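Local coordinates for protein MccF (Escherichia coli, PDB 4IIY) that confers self-immunity to microcin C7, probably acting as a serine hydrolase of the S66 (LD-carboxypeptidase) family on the processed antibiotic, at residues Phe48-Ser52 and Asp146-Leu150; Ile140-Ala145 and Thr162-Ala167. The protein carries 1 engineered substitution. One frame throughout, in Å; residues are numbered along the deposited sequence.

Contact 1 (Phe48-Ser52 and Asp146-Leu150); sequences FFSSS and DTTAL. With 1EI (5'-O-(L-alpha-glutamylsulfamoyl)inosine), chain K.
The carboxylate of Asp146 lies beside Ser52, but their approach is van der Waals: OD2 of Asp146 stops 3.8 Å from CB of Ser52. The polar ends are engaged elsewhere, Ser52 OG by the backbone amides of Asp120 and Asn121, and Asp146 OD2 by the amide of Ser122. A water donates to Asp146 OD2 across 2.8 Å, from the water oxygen to OD2. With CG of Asp146 anti to the backbone N (chi1 -180°), the carboxylate faces Ser52 while the main chain serves the ligand: Asp146 N donates to the glutamyl carbonyl O of the sulfamoyl inosine at 3.0 Å with an N-H...O angle of 154°. The bond is consistent with Asp146 N serving as one donor of an oxyanion hole.

Thr147 reaches the first segment directly through CG2 and, by way of the water, through OG1. OG1 is 2.9 Å from the same water, which in turn lies 2.9 Å from Ser51 OG, so a single solvent molecule joins three side chains that share no direct hydrogen bond. CG2, also anti to its backbone N, meets the edge of the Phe49 ring near its plane, 4.0 Å from CZ of Phe49.

The backbone here is the turn between strand 140-143 and helix 148-158, placed like the nucleophile elbow of alpha/beta hydrolases, and the contact sets this turn and Leu150 of the helix against Phe49 of strand 45-49 and the loop that follows it. Ala149 N returns to Asp146 O within this turn.

Leu150 completes the apolar part. Its CD1 approaches the Phe49 ring obliquely, 3.7 Å from CE1 of Phe49, and also touches CB and OG of Ser51. Phe49 is further packed edge-to-face with Phe101, and CB of Ser51 lies in the Phe49 ring plane, at its edge.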
loop_
_atom_site.group_PDB
_atom_site.type_symbol
_atom_site.label_atom_id
_atom_site.label_comp_id
_atom_site.label_asym_id
_atom_site.label_seq_id
_atom_site.Cartn_x
_atom_site.Cartn_y
_atom_site.Cartn_z
ATOM N N PHE B 48 7.788 20.314 17.461
ATOM C CA PHE B 48 7.194 19.750 16.256
ATOM C C PHE B 48 8.230 19.313 15.228
ATOM O O PHE B 48 9.325 19.890 15.136
ATOM C CB PHE B 48 6.116 20.671 15.664
ATOM C CG PHE B 48 6.573 22.073 15.332
ATOM C CD1 PHE B 48 7.257 22.334 14.160
ATOM C CD2 PHE B 48 6.266 23.139 16.173
ATOM C CE1 PHE B 48 7.630 23.631 13.820
ATOM C CE2 PHE B 48 6.645 24.442 15.842
ATOM C CZ PHE B 48 7.334 24.684 14.671
ATOM N N PHE B 49 7.881 18.271 14.472
ATOM C CA PHE B 49 8.799 17.657 13.518
ATOM C C PHE B 49 8.083 17.353 12.207
ATOM O O PHE B 49 6.861 17.165 12.190
ATOM C CB PHE B 49 9.381 16.359 14.100
ATOM C CG PHE B 49 8.362 15.268 14.271
ATOM C CD1 PHE B 49 8.216 14.284 13.311
ATOM C CD2 PHE B 49 7.517 15.254 15.365
ATOM C CE1 PHE B 49 7.258 13.299 13.455
ATOM C CE2 PHE B 49 6.570 14.269 15.519
ATOM C CZ PHE B 49 6.432 13.292 14.554
ATOM N N SER B 50 8.846 17.296 11.119
ATOM C CA SER B 50 8.321 16.994 9.788
ATOM C C SER B 50 8.958 15.703 9.268
ATOM O O SER B 50 10.023 15.715 8.638
ATOM C CB SER B 50 8.605 18.157 8.836
ATOM O OG SER B 50 8.045 19.376 9.319
ATOM N N SER B 51 8.298 14.581 9.538
ATOM C CA SER B 51 8.858 13.277 9.188
ATOM C C SER B 51 8.604 12.875 7.738
ATOM O O SER B 51 9.109 11.841 7.288
ATOM C CB SER B 51 8.351 12.179 10.128
ATOM O OG SER B 51 6.935 12.035 10.084
ATOM N N SER B 52 7.852 13.685 6.996
ATOM C CA SER B 52 7.589 13.379 5.593
ATOM C C SER B 52 7.442 14.653 4.751
ATOM O O SER B 52 8.453 15.266 4.383
ATOM C CB SER B 52 6.375 12.450 5.459
ATOM O OG SER B 52 6.273 11.920 4.149
ATOM N N ASP B 146 0.163 9.452 7.715
ATOM C CA ASP B 146 1.447 8.768 7.526
ATOM C C ASP B 146 2.230 8.563 8.819
ATOM O O ASP B 146 3.028 7.615 8.945
ATOM C CB ASP B 146 2.326 9.537 6.540
ATOM C CG ASP B 146 3.648 8.851 6.315
ATOM O OD1 ASP B 146 3.651 7.794 5.660
ATOM O OD2 ASP B 146 4.675 9.348 6.829
ATOM N N THR B 147 2.040 9.466 9.774
ATOM C CA THR B 147 2.780 9.377 11.030
ATOM C C THR B 147 2.415 8.132 11.849
ATOM O O THR B 147 3.117 7.775 12.798
ATOM C CB THR B 147 2.607 10.669 11.833
ATOM O OG1 THR B 147 2.661 11.778 10.926
ATOM C CG2 THR B 147 3.722 10.818 12.859
ATOM N N THR B 148 1.333 7.456 11.464
ATOM C CA THR B 148 1.037 6.128 11.982
ATOM C C THR B 148 2.267 5.224 12.033
ATOM O O THR B 148 2.436 4.446 12.967
ATOM C CB THR B 148 -0.019 5.437 11.092
ATOM O OG1 THR B 148 -1.255 6.158 11.148
ATOM C CG2 THR B 148 -0.277 3.996 11.530
ATOM N N ALA B 149 3.123 5.295 11.020
ATOM C CA ALA B 149 4.291 4.414 11.017
ATOM C C ALA B 149 5.140 4.620 12.275
ATOM O O ALA B 149 5.642 3.655 12.864
ATOM C CB ALA B 149 5.123 4.618 9.759
ATOM N N LEU B 150 5.298 5.873 12.689
ATOM C CA LEU B 150 6.039 6.200 13.908
ATOM C C LEU B 150 5.265 5.864 15.175
ATOM O O LEU B 150 5.832 5.328 16.126
ATOM C CB LEU B 150 6.424 7.675 13.947
ATOM C CG LEU B 150 7.189 8.211 12.748
ATOM C CD1 LEU B 150 7.662 9.619 13.054
ATOM C CD2 LEU B 150 8.375 7.306 12.392
HETATM O O6 1EI K . -3.544 21.360 -0.849
HETATM C C6 1EI K . -4.345 20.872 -0.023
HETATM N N1 1EI K . -5.649 21.216 -0.020
HETATM C C2 1EI K . -6.521 20.703 0.865
HETATM N N3 1EI K . -6.171 19.817 1.812
HETATM C C5 1EI K . -3.882 19.901 0.986
HETATM C C4 1EI K . -4.892 19.395 1.911
HETATM N N7 1EI K . -2.716 19.317 1.327
HETATM C C8 1EI K . -2.958 18.500 2.380
HETATM N N9 1EI K . -4.256 18.553 2.717
HETATM C "C1'" 1EI K . -4.907 17.801 3.802
HETATM O "O4'" 1EI K . -4.024 17.563 4.889
HETATM C "C2'" 1EI K . -5.291 16.434 3.274
HETATM O "O2'" 1EI K . -6.616 16.469 2.744
HETATM C "C3'" 1EI K . -5.192 15.551 4.498
HETATM O "O3'" 1EI K . -6.499 15.299 5.009
HETATM C "C4'" 1EI K . -4.421 16.354 5.530
HETATM C "C5'" 1EI K . -3.211 15.593 6.055
HETATM O "O5'" 1EI K . -2.278 15.330 5.002
HETATM S SBF 1EI K . -1.198 14.265 5.233
HETATM O OAE 1EI K . -0.019 14.635 4.480
HETATM O OAF 1EI K . -0.953 14.238 6.650
HETATM N NAQ 1EI K . -1.805 12.922 4.761
HETATM C C 1EI K . -1.260 11.695 4.901
HETATM O O 1EI K . -0.197 11.407 5.438
HETATM C CA 1EI K . -2.076 10.551 4.370
HETATM N N 1EI K . -3.261 11.035 3.684
HETATM C CB 1EI K . -1.216 9.684 3.456
HETATM C CG 1EI K . -1.558 8.206 3.617
HETATM C CD 1EI K . -2.798 7.858 2.824
HETATM O OE1 1EI K . -3.564 8.776 2.465
HETATM O OE2 1EI K . -3.005 6.661 2.559
HETATM O O HOH W 1 4.509 11.404 8.723
#

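Contact 2 (Ile140-Ala145 and Thr162-Ala167); sequences IIIGYA and TFYGPA. Engineered in segment 140-145: Ala145 (natural residue Ser). With 1EI (5'-O-(L-alpha-glutamylsulfamoyl)inosine), chain K.
Ala145 N donates a 2.9 Å hydrogen bond to Tyr164 OH, linking the C-terminal ends of the two parallel strands, 140-143 and 162-164, of a beta-alpha-beta unit in the central sheet, connected through helix 148-158. Ala145 is an engineered residue replacing the natural Ser at the predicted nucleophile position; its CB is 3.2 Å from the carbonyl O of the bound glutamyl sulfamoyl inosine. Tyr164 OH has a second hydrogen-bond partner in Glu270, the predicted charge-relay acid, so this phenol ties the acid to the backbone of the nucleophile position.

The Tyr164 ring, already held at its OH, is also covered on one face. CB of Tyr144 makes a CH-pi contact there, 3.7 Å from the centroid of the Tyr164 ring and 21° off its normal. The Tyr144 ring itself, with CG held between backbone N and carbonyl carbon (chi1 73°), reaches along 165-167: CD2 of Tyr144 is 3.3 Å from Gly165 O, and Ala167 N lies in the ring plane at its edge. Its OH comes near C5' of the ligand, while His338, the other predicted relay residue, meets this ring edge-to-face.

The next shell is backbone. Gly165 N binds Gly143 O at 3.0 Å, coming from above the carbonyl plane, and continues the pairing past the end of the strand. Further back, Ile142 sends CG1 over CB of Phe163 and CD1 to CD of Pro166, on the face covered by helix 178-191, where Leu190 and Phe186 pack. The buried Pro166 O, which has no polar partner, faces CG1 of Ile142. At the start of the pairing, CG2 of Ile140 touches the Phe163 ring at CD2, and Phe163 N donates to Ile141 O at 2.9 Å.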
loop_
_atom_site.group_PDB
_atom_site.type_symbol
_atom_site.label_atom_id
_atom_site.label_comp_id
_atom_site.label_asym_id
_atom_site.label_seq_id
_atom_site.Cartn_x
_atom_site.Cartn_y
_atom_site.Cartn_z
ATOM N N ILE B 140 4.648 12.645 25.274
ATOM C CA ILE B 140 3.452 12.493 24.464
ATOM C C ILE B 140 3.832 12.653 22.995
ATOM O O ILE B 140 4.301 13.714 22.585
ATOM C CB ILE B 140 2.410 13.559 24.835
ATOM C CG1 ILE B 140 1.993 13.410 26.304
ATOM C CG2 ILE B 140 1.199 13.473 23.898
ATOM C CD1 ILE B 140 1.241 14.603 26.849
ATOM N N ILE B 141 3.647 11.599 22.206
ATOM C CA ILE B 141 3.940 11.640 20.777
ATOM C C ILE B 141 2.599 11.584 20.062
ATOM O O ILE B 141 1.811 10.666 20.308
ATOM C CB ILE B 141 4.801 10.434 20.331
ATOM C CG1 ILE B 141 5.981 10.201 21.281
ATOM C CG2 ILE B 141 5.251 10.609 18.879
ATOM C CD1 ILE B 141 6.938 11.323 21.361
ATOM N N ILE B 142 2.330 12.566 19.206
ATOM C CA ILE B 142 1.005 12.727 18.618
ATOM C C ILE B 142 1.059 13.152 17.150
ATOM O O ILE B 142 1.902 13.960 16.739
ATOM C CB ILE B 142 0.143 13.702 19.472
ATOM C CG1 ILE B 142 -1.329 13.697 19.036
ATOM C CG2 ILE B 142 0.739 15.115 19.463
ATOM C CD1 ILE B 142 -2.248 14.300 20.084
ATOM N N GLY B 143 0.165 12.561 16.365
ATOM C CA GLY B 143 -0.019 12.901 14.963
ATOM C C GLY B 143 -0.957 11.878 14.354
ATOM O O GLY B 143 -1.602 11.115 15.076
ATOM N N TYR B 144 -1.042 11.848 13.032
ATOM C CA TYR B 144 -1.946 10.907 12.376
ATOM C C TYR B 144 -1.490 10.633 10.950
ATOM O O TYR B 144 -0.407 11.065 10.545
ATOM C CB TYR B 144 -3.416 11.379 12.475
ATOM C CG TYR B 144 -3.807 12.562 11.611
ATOM C CD1 TYR B 144 -4.543 12.370 10.451
ATOM C CD2 TYR B 144 -3.477 13.869 11.969
ATOM C CE1 TYR B 144 -4.926 13.442 9.655
ATOM C CE2 TYR B 144 -3.866 14.939 11.188
ATOM C CZ TYR B 144 -4.575 14.719 10.033
ATOM O OH TYR B 144 -4.926 15.815 9.273
ATOM N N ALA B 145 -2.295 9.900 10.193
ATOM C CA ALA B 145 -2.040 9.721 8.771
ATOM C C ALA B 145 -0.719 8.978 8.586
ATOM O O ALA B 145 -0.502 7.956 9.234
ATOM C CB ALA B 145 -2.051 11.060 8.051
ATOM N N THR B 162 1.283 6.039 22.639
ATOM C CA THR B 162 1.294 7.204 21.757
ATOM C C THR B 162 -0.143 7.536 21.329
ATOM O O THR B 162 -1.078 6.802 21.659
ATOM C CB THR B 162 2.165 6.955 20.508
ATOM O OG1 THR B 162 1.578 5.928 19.695
ATOM C CG2 THR B 162 3.575 6.560 20.906
ATOM N N PHE B 163 -0.316 8.649 20.611
ATOM C CA PHE B 163 -1.644 9.214 20.377
ATOM C C PHE B 163 -1.959 9.467 18.916
ATOM O O PHE B 163 -1.181 10.114 18.210
ATOM C CB PHE B 163 -1.791 10.517 21.168
ATOM C CG PHE B 163 -1.719 10.316 22.652
ATOM C CD1 PHE B 163 -2.872 10.195 23.403
ATOM C CD2 PHE B 163 -0.494 10.175 23.284
ATOM C CE1 PHE B 163 -2.796 9.964 24.779
ATOM C CE2 PHE B 163 -0.413 9.939 24.652
ATOM C CZ PHE B 163 -1.568 9.835 25.396
ATOM N N TYR B 164 -3.108 8.950 18.477
ATOM C CA TYR B 164 -3.658 9.280 17.172
ATOM C C TYR B 164 -4.436 10.567 17.366
ATOM O O TYR B 164 -5.454 10.575 18.058
ATOM C CB TYR B 164 -4.586 8.173 16.650
ATOM C CG TYR B 164 -4.580 8.121 15.138
ATOM C CD1 TYR B 164 -3.475 7.608 14.468
ATOM C CD2 TYR B 164 -5.636 8.623 14.376
ATOM C CE1 TYR B 164 -3.418 7.569 13.106
ATOM C CE2 TYR B 164 -5.595 8.586 12.984
ATOM C CZ TYR B 164 -4.470 8.054 12.362
ATOM O OH TYR B 164 -4.341 8.011 10.984
ATOM N N GLY B 165 -3.964 11.662 16.791
ATOM C CA GLY B 165 -4.573 12.946 17.062
ATOM C C GLY B 165 -3.932 14.042 16.247
ATOM O O GLY B 165 -3.212 13.771 15.284
ATOM N N PRO B 166 -4.197 15.299 16.630
ATOM C CA PRO B 166 -3.802 16.455 15.823
ATOM C C PRO B 166 -2.343 16.522 15.397
ATOM O O PRO B 166 -1.428 16.246 16.180
ATOM C CB PRO B 166 -4.094 17.638 16.754
ATOM C CG PRO B 166 -5.231 17.181 17.586
ATOM C CD PRO B 166 -5.121 15.680 17.713
ATOM N N ALA B 167 -2.160 16.918 14.141
ATOM C CA ALA B 167 -0.893 17.403 13.612
ATOM C C ALA B 167 -1.017 18.916 13.451
ATOM O O ALA B 167 -2.089 19.441 13.131
ATOM C CB ALA B 167 -0.567 16.730 12.282
HETATM O O6 1EI K . -3.544 21.360 -0.849
HETATM C C6 1EI K . -4.345 20.872 -0.023
HETATM N N1 1EI K . -5.649 21.216 -0.020
HETATM C C2 1EI K . -6.521 20.703 0.865
HETATM N N3 1EI K . -6.171 19.817 1.812
HETATM C C5 1EI K . -3.882 19.901 0.986
HETATM C C4 1EI K . -4.892 19.395 1.911
HETATM N N7 1EI K . -2.716 19.317 1.327
HETATM C C8 1EI K . -2.958 18.500 2.380
HETATM N N9 1EI K . -4.256 18.553 2.717
HETATM C "C1'" 1EI K . -4.907 17.801 3.802
HETATM O "O4'" 1EI K . -4.024 17.563 4.889
HETATM C "C2'" 1EI K . -5.291 16.434 3.274
HETATM O "O2'" 1EI K . -6.616 16.469 2.744
HETATM C "C3'" 1EI K . -5.192 15.551 4.498
HETATM O "O3'" 1EI K . -6.499 15.299 5.009
HETATM C "C4'" 1EI K . -4.421 16.354 5.530
HETATM C "C5'" 1EI K . -3.211 15.593 6.055
HETATM O "O5'" 1EI K . -2.278 15.330 5.002
HETATM S SBF 1EI K . -1.198 14.265 5.233
HETATM O OAE 1EI K . -0.019 14.635 4.480
HETATM O OAF 1EI K . -0.953 14.238 6.650
HETATM N NAQ 1EI K . -1.805 12.922 4.761
HETATM C C 1EI K . -1.260 11.695 4.901
HETATM O O 1EI K . -0.197 11.407 5.438
HETATM C CA 1EI K . -2.076 10.551 4.370
HETATM N N 1EI K . -3.261 11.035 3.684
HETATM C CB 1EI K . -1.216 9.684 3.456
HETATM C CG 1EI K . -1.558 8.206 3.617
HETATM C CD 1EI K . -2.798 7.858 2.824
HETATM O OE1 1EI K . -3.564 8.776 2.465
HETATM O OE2 1EI K . -3.005 6.661 2.559
#

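How the contacts relate
From the N terminus, strand 45-49 opens contact 1 with 48-52, and the chain then runs through strands 76-79 and 110-115 before 140-145 opens contact 2. Contact 1 closes its long loop at 146-150, directly after 140-145; contact 2 closes only after helix 148-158, at 162-167. The segments therefore alternate and the two loops cross. Contact 2 pairs neighbouring strands of the six-stranded sheet, whereas contact 1 spans the end of the intervening strand 110-115 to bring helix 148-158 against strand 45-49. The two meet where Thr148 OG1 packs 3.2 Å from Tyr164 CE1, and the ligand is touched by Tyr144 and Ala145 of contact 2 and by Asp146 of contact 1, three consecutive residues.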